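Local coordinates for protein ATP-dependent DNA helicase PIF1 (Candida albicans, PDB 7OTJ) that uses ATP hydrolysis to unwind DNA in the 5'-3' direction and probably resolves G-quadruplexes and helps to maintain nuclear and mitochondrial genomes, at residues 105-110 against 140-145; 291-296 against 311-316. All coordinates share one frame; numbering follows the deposited sequence.

Interaction 1. Residues 105-110 against 140-145; sequences IIDEIS and VACGDF
I106 and A141 pair as parallel neighbours, and the backbone around them carries the first bonds of the contact. I106 N donates to V140 O at 2.9 Å in a nearly straight bond (165° at the hydrogen), and C142 N returns one to I106 O. Just past the end of strand 103-107, I109 N bonds to C142 O at 3.1 Å, approaching from above the carbonyl plane, 36° out of it. G143 adopts backbone angles at which a side chain would be jammed against the preceding carbonyl O, so glycine suits the place.

Strands 103-107 and 138-143 are joined through helix 114-128 in a beta-alpha-beta unit of the P-loop NTPase core. D107 and E108 form the acidic pair of the Walker B (DExx) motif, and the GDFYQ sequence opening at G143 matches helicase motif III.

Apolar contacts follow. On one face of the sheet I105 CG1 lies alongside V140 CB at 4.0 Å, two branched side chains suited to a buried strand. A141 points to the other face, where its small methyl admits I109 CG1, which stands anti to the backbone N (chi1 -166°). Beyond the strand ends, I109 CG2 meets F145 CZ at 3.8 Å, and F145 CD1 rests against S110 CA.

Among the polar groups, D107 and E108 face the nucleotide site. E108 N donates to D107 OD1 at 2.7 Å, while D107 OD2 is bonded to the P-loop hydroxyl of S32. E108 touches the bound tetrafluoroaluminate, and its OE2 accepts bonds from Q456 and water 1. That water also accepts from S110 N and D144 N.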
loop_
_atom_site.group_PDB
_atom_site.type_symbol
_atom_site.label_atom_id
_atom_site.label_comp_id
_atom_site.label_asym_id
_atom_site.label_seq_id
_atom_site.Cartn_x
_atom_site.Cartn_y
_atom_site.Cartn_z
ATOM N N ILE A 105 13.619 -0.997 6.548
ATOM C CA ILE A 105 13.285 -1.068 5.134
ATOM C C ILE A 105 12.066 -0.192 4.893
ATOM O O ILE A 105 11.070 -0.293 5.621
ATOM C CB ILE A 105 13.017 -2.521 4.704
ATOM C CG1 ILE A 105 14.307 -3.347 4.784
ATOM C CG2 ILE A 105 12.394 -2.564 3.318
ATOM C CD1 ILE A 105 14.097 -4.834 4.589
ATOM N N ILE A 106 12.133 0.666 3.879
ATOM C CA ILE A 106 11.010 1.519 3.499
ATOM C C ILE A 106 10.786 1.331 2.006
ATOM O O ILE A 106 11.537 1.876 1.187
ATOM C CB ILE A 106 11.245 2.997 3.825
ATOM C CG1 ILE A 106 11.747 3.167 5.259
ATOM C CG2 ILE A 106 9.961 3.788 3.594
ATOM C CD1 ILE A 106 12.067 4.598 5.606
ATOM N N ASP A 107 9.759 0.567 1.644
ATOM C CA ASP A 107 9.387 0.445 0.244
ATOM C C ASP A 107 8.477 1.610 -0.135
ATOM O O ASP A 107 7.886 2.276 0.721
ATOM C CB ASP A 107 8.705 -0.902 -0.029
ATOM C CG ASP A 107 8.808 -1.344 -1.495
ATOM O OD1 ASP A 107 9.180 -0.524 -2.361
ATOM O OD2 ASP A 107 8.518 -2.524 -1.786
ATOM N N GLU A 108 8.400 1.872 -1.439
ATOM C CA GLU A 108 7.646 2.997 -1.983
ATOM C C GLU A 108 8.029 4.302 -1.287
ATOM O O GLU A 108 7.195 5.037 -0.758
ATOM C CB GLU A 108 6.142 2.734 -1.892
ATOM C CG GLU A 108 5.677 1.532 -2.701
ATOM C CD GLU A 108 5.830 1.723 -4.211
ATOM O OE1 GLU A 108 5.539 0.765 -4.958
ATOM O OE2 GLU A 108 6.235 2.820 -4.656
ATOM N N ILE A 109 9.333 4.583 -1.311
ATOM C CA ILE A 109 9.879 5.744 -0.630
ATOM C C ILE A 109 9.378 7.050 -1.232
ATOM O O ILE A 109 9.449 8.098 -0.573
ATOM C CB ILE A 109 11.419 5.658 -0.675
ATOM C CG1 ILE A 109 12.064 6.646 0.300
ATOM C CG2 ILE A 109 11.914 5.863 -2.094
ATOM C CD1 ILE A 109 11.797 6.330 1.744
ATOM N N SER A 110 8.837 7.013 -2.458
ATOM C CA SER A 110 8.468 8.255 -3.135
ATOM C C SER A 110 7.376 9.002 -2.388
ATOM O O SER A 110 7.367 10.238 -2.379
ATOM C CB SER A 110 8.031 7.975 -4.577
ATOM O OG SER A 110 6.750 7.369 -4.645
ATOM N N VAL A 140 17.308 1.145 4.507
ATOM C CA VAL A 140 17.204 0.557 3.171
ATOM C C VAL A 140 15.965 1.160 2.524
ATOM O O VAL A 140 14.841 0.714 2.782
ATOM C CB VAL A 140 17.118 -0.973 3.200
ATOM C CG1 VAL A 140 16.930 -1.525 1.775
ATOM C CG2 VAL A 140 18.354 -1.586 3.879
ATOM N N ALA A 141 16.159 2.194 1.712
ATOM C CA ALA A 141 15.063 2.831 1.000
ATOM C C ALA A 141 14.906 2.221 -0.385
ATOM O O ALA A 141 15.891 1.959 -1.080
ATOM C CB ALA A 141 15.299 4.336 0.880
ATOM N N CYS A 142 13.658 2.036 -0.798
ATOM C CA CYS A 142 13.360 1.352 -2.047
ATOM C C CYS A 142 12.157 2.015 -2.698
ATOM O O CYS A 142 11.115 2.170 -2.056
ATOM C CB CYS A 142 13.093 -0.135 -1.795
ATOM S SG CYS A 142 12.517 -1.055 -3.224
ATOM N N GLY A 143 12.294 2.408 -3.959
ATOM C CA GLY A 143 11.166 2.994 -4.659
ATOM C C GLY A 143 11.615 3.735 -5.907
ATOM O O GLY A 143 12.702 3.502 -6.432
ATOM N N ASP A 144 10.746 4.640 -6.355
ATOM C CA ASP A 144 10.913 5.316 -7.639
ATOM C C ASP A 144 10.299 6.700 -7.497
ATOM O O ASP A 144 9.080 6.816 -7.338
ATOM C CB ASP A 144 10.249 4.516 -8.761
ATOM C CG ASP A 144 10.403 5.170 -10.132
ATOM O OD1 ASP A 144 11.223 6.107 -10.273
ATOM O OD2 ASP A 144 9.695 4.743 -11.078
ATOM N N PHE A 145 11.133 7.742 -7.513
ATOM C CA PHE A 145 10.605 9.085 -7.302
ATOM C C PHE A 145 9.858 9.639 -8.517
ATOM O O PHE A 145 9.218 10.689 -8.394
ATOM C CB PHE A 145 11.726 10.041 -6.878
ATOM C CG PHE A 145 12.219 9.810 -5.468
ATOM C CD1 PHE A 145 11.445 10.175 -4.375
ATOM C CD2 PHE A 145 13.458 9.230 -5.235
ATOM C CE1 PHE A 145 11.895 9.963 -3.078
ATOM C CE2 PHE A 145 13.912 9.017 -3.942
ATOM C CZ PHE A 145 13.132 9.382 -2.863
HETATM O O HOH W 1 8.528 4.855 -4.889
#

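Interaction 2. Residues 291-296 against 311-316; sequences VGAQVM and GKVIDF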
loop_
_atom_site.group_PDB
_atom_site.type_symbol
_atom_site.label_atom_id
_atom_site.label_comp_id
_atom_site.label_asym_id
_atom_site.label_seq_id
_atom_site.Cartn_x
_atom_site.Cartn_y
_atom_site.Cartn_z
ATOM N N VAL A 291 -24.449 -11.172 -3.909
ATOM C CA VAL A 291 -23.807 -12.426 -4.279
ATOM C C VAL A 291 -22.937 -12.187 -5.504
ATOM O O VAL A 291 -23.398 -11.638 -6.513
ATOM C CB VAL A 291 -24.853 -13.520 -4.527
ATOM C CG1 VAL A 291 -24.162 -14.829 -4.861
ATOM C CG2 VAL A 291 -25.744 -13.671 -3.298
ATOM N N GLY A 292 -21.666 -12.576 -5.410
ATOM C CA GLY A 292 -20.719 -12.377 -6.485
ATOM C C GLY A 292 -19.983 -11.055 -6.461
ATOM O O GLY A 292 -19.144 -10.818 -7.339
ATOM N N ALA A 293 -20.271 -10.188 -5.491
ATOM C CA ALA A 293 -19.609 -8.893 -5.413
ATOM C C ALA A 293 -18.121 -9.068 -5.138
ATOM O O ALA A 293 -17.724 -9.855 -4.274
ATOM C CB ALA A 293 -20.254 -8.038 -4.323
ATOM N N GLN A 294 -17.298 -8.353 -5.900
ATOM C CA GLN A 294 -15.863 -8.347 -5.651
ATOM C C GLN A 294 -15.559 -7.742 -4.283
ATOM O O GLN A 294 -16.102 -6.698 -3.915
ATOM C CB GLN A 294 -15.157 -7.557 -6.752
ATOM C CG GLN A 294 -13.707 -7.926 -6.961
ATOM C CD GLN A 294 -13.545 -9.269 -7.643
ATOM O OE1 GLN A 294 -14.518 -9.879 -8.092
ATOM N NE2 GLN A 294 -12.308 -9.735 -7.729
ATOM N N VAL A 295 -14.648 -8.376 -3.539
ATOM C CA VAL A 295 -14.307 -7.932 -2.190
ATOM C C VAL A 295 -12.817 -8.114 -1.953
ATOM O O VAL A 295 -12.137 -8.877 -2.640
ATOM C CB VAL A 295 -15.073 -8.680 -1.077
ATOM C CG1 VAL A 295 -16.550 -8.311 -1.072
ATOM C CG2 VAL A 295 -14.869 -10.172 -1.220
ATOM N N MET A 296 -12.320 -7.403 -0.944
ATOM C CA MET A 296 -10.930 -7.495 -0.526
ATOM C C MET A 296 -10.872 -7.640 0.985
ATOM O O MET A 296 -11.479 -6.850 1.712
ATOM C CB MET A 296 -10.137 -6.262 -0.965
ATOM C CG MET A 296 -8.850 -6.056 -0.190
ATOM S SD MET A 296 -7.860 -4.681 -0.806
ATOM C CE MET A 296 -7.237 -4.000 0.722
ATOM N N GLY A 311 -11.192 -11.568 -3.090
ATOM C CA GLY A 311 -12.069 -12.707 -2.943
ATOM C C GLY A 311 -13.396 -12.468 -3.627
ATOM O O GLY A 311 -13.622 -11.429 -4.251
ATOM N N LYS A 312 -14.287 -13.446 -3.487
ATOM C CA LYS A 312 -15.605 -13.380 -4.101
ATOM C C LYS A 312 -16.619 -14.036 -3.178
ATOM O O LYS A 312 -16.418 -15.167 -2.725
ATOM C CB LYS A 312 -15.603 -14.061 -5.475
ATOM C CG LYS A 312 -16.976 -14.247 -6.100
ATOM C CD LYS A 312 -16.851 -14.734 -7.538
ATOM C CE LYS A 312 -18.179 -15.230 -8.099
ATOM N NZ LYS A 312 -18.613 -16.536 -7.517
ATOM N N VAL A 313 -17.701 -13.314 -2.905
ATOM C CA VAL A 313 -18.745 -13.766 -1.994
ATOM C C VAL A 313 -19.714 -14.679 -2.736
ATOM O O VAL A 313 -20.148 -14.367 -3.851
ATOM C CB VAL A 313 -19.474 -12.568 -1.370
ATOM C CG1 VAL A 313 -19.793 -11.541 -2.434
ATOM C CG2 VAL A 313 -20.736 -13.031 -0.669
ATOM N N ILE A 314 -20.050 -15.812 -2.122
ATOM C CA ILE A 314 -20.899 -16.814 -2.747
ATOM C C ILE A 314 -22.268 -16.903 -2.080
ATOM O O ILE A 314 -23.273 -17.110 -2.764
ATOM C CB ILE A 314 -20.198 -18.189 -2.741
ATOM C CG1 ILE A 314 -18.706 -18.026 -3.027
ATOM C CG2 ILE A 314 -20.847 -19.113 -3.756
ATOM C CD1 ILE A 314 -17.914 -19.295 -2.825
ATOM N N ASP A 315 -22.338 -16.764 -0.755
ATOM C CA ASP A 315 -23.606 -16.915 -0.048
ATOM C C ASP A 315 -23.591 -16.069 1.222
ATOM O O ASP A 315 -22.550 -15.555 1.637
ATOM C CB ASP A 315 -23.882 -18.391 0.273
ATOM C CG ASP A 315 -25.362 -18.694 0.437
ATOM O OD1 ASP A 315 -26.191 -17.788 0.205
ATOM O OD2 ASP A 315 -25.695 -19.844 0.795
ATOM N N PHE A 316 -24.774 -15.930 1.842
ATOM C CA PHE A 316 -24.922 -15.315 3.169
ATOM C C PHE A 316 -25.902 -16.159 3.983
ATOM O O PHE A 316 -27.113 -15.930 3.915
ATOM C CB PHE A 316 -25.436 -13.879 3.101
ATOM C CG PHE A 316 -24.705 -12.988 2.151
ATOM C CD1 PHE A 316 -25.124 -12.868 0.838
ATOM C CD2 PHE A 316 -23.641 -12.219 2.585
ATOM C CE1 PHE A 316 -24.468 -12.029 -0.035
ATOM C CE2 PHE A 316 -22.981 -11.379 1.718
ATOM C CZ PHE A 316 -23.399 -11.280 0.406
#
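V295 and G311 form an antiparallel hydrogen-bonded pair in the 2B domain, an SH3-like beta fold, where strands 294-297 and 310-316 pair within a curled antiparallel sheet. The axes of strands 294-296 and 311-316 make 123°, well short of antiparallel, and only two bridges form between the segments. G311 N donates to V295 O at 2.9 Å; V295 N gives a longer bond to G311 O, 3.3 Å, with the donor standing 43° out of the carbonyl plane. Q294 and K312 follow as a non-hydrogen-bonded pair. Beyond this, residues 291-293 leave strand geometry, yet G292 N still reaches V313 O at 2.8 Å. G292 has a positive phi of 89°, a conformation that suits glycine and lets the chain turn here.

Strand 294-297 bonds on its other side to strand 435-446, and strand 310-316 to strand 404-409, which places both inside the sheet.

V295 and G311 share one face of the sheet, Q294 and K312 the other. G311 has no side chain, and the V295 CG2 methyl packs against its carbonyl group, 3.6 Å from G311 C, while V295 also touches V406. The small A293 offers its CB to V313 CG1 at 4.0 Å. The exposed K312 keeps its chain extended until a bend at its last torsion, and the methylene CE passes G292 CA at 4.1 Å. At the far end V291 and F316 lie antiparallel alongside one another. F316, a large apolar ring also packed on V259 and Y261, presents its edge: V291 CG2 lies near the ring plane, 3.9 Å from F316 CE1.

Interaction 1 and interaction 2 belong to different parts of the helicase: the first to the P-loop NTPase core, the second to the 2B domain. Their centres lie 34 Å apart, on opposite sides of the chain's centre, and their nearest atoms are about 14 Å apart, without contact. Interaction 1 comes wholly earlier in the chain. The side chain of E108 in interaction 1 is about 3 Å from the bound tetrafluoroaluminate and about 4 Å from the magnesium ion, whereas 291-296 with 311-316 lies away from the nucleotide pocket. Both approach the bound nucleic acid similarly, with nearest atoms at about 10 Å and 9 Å.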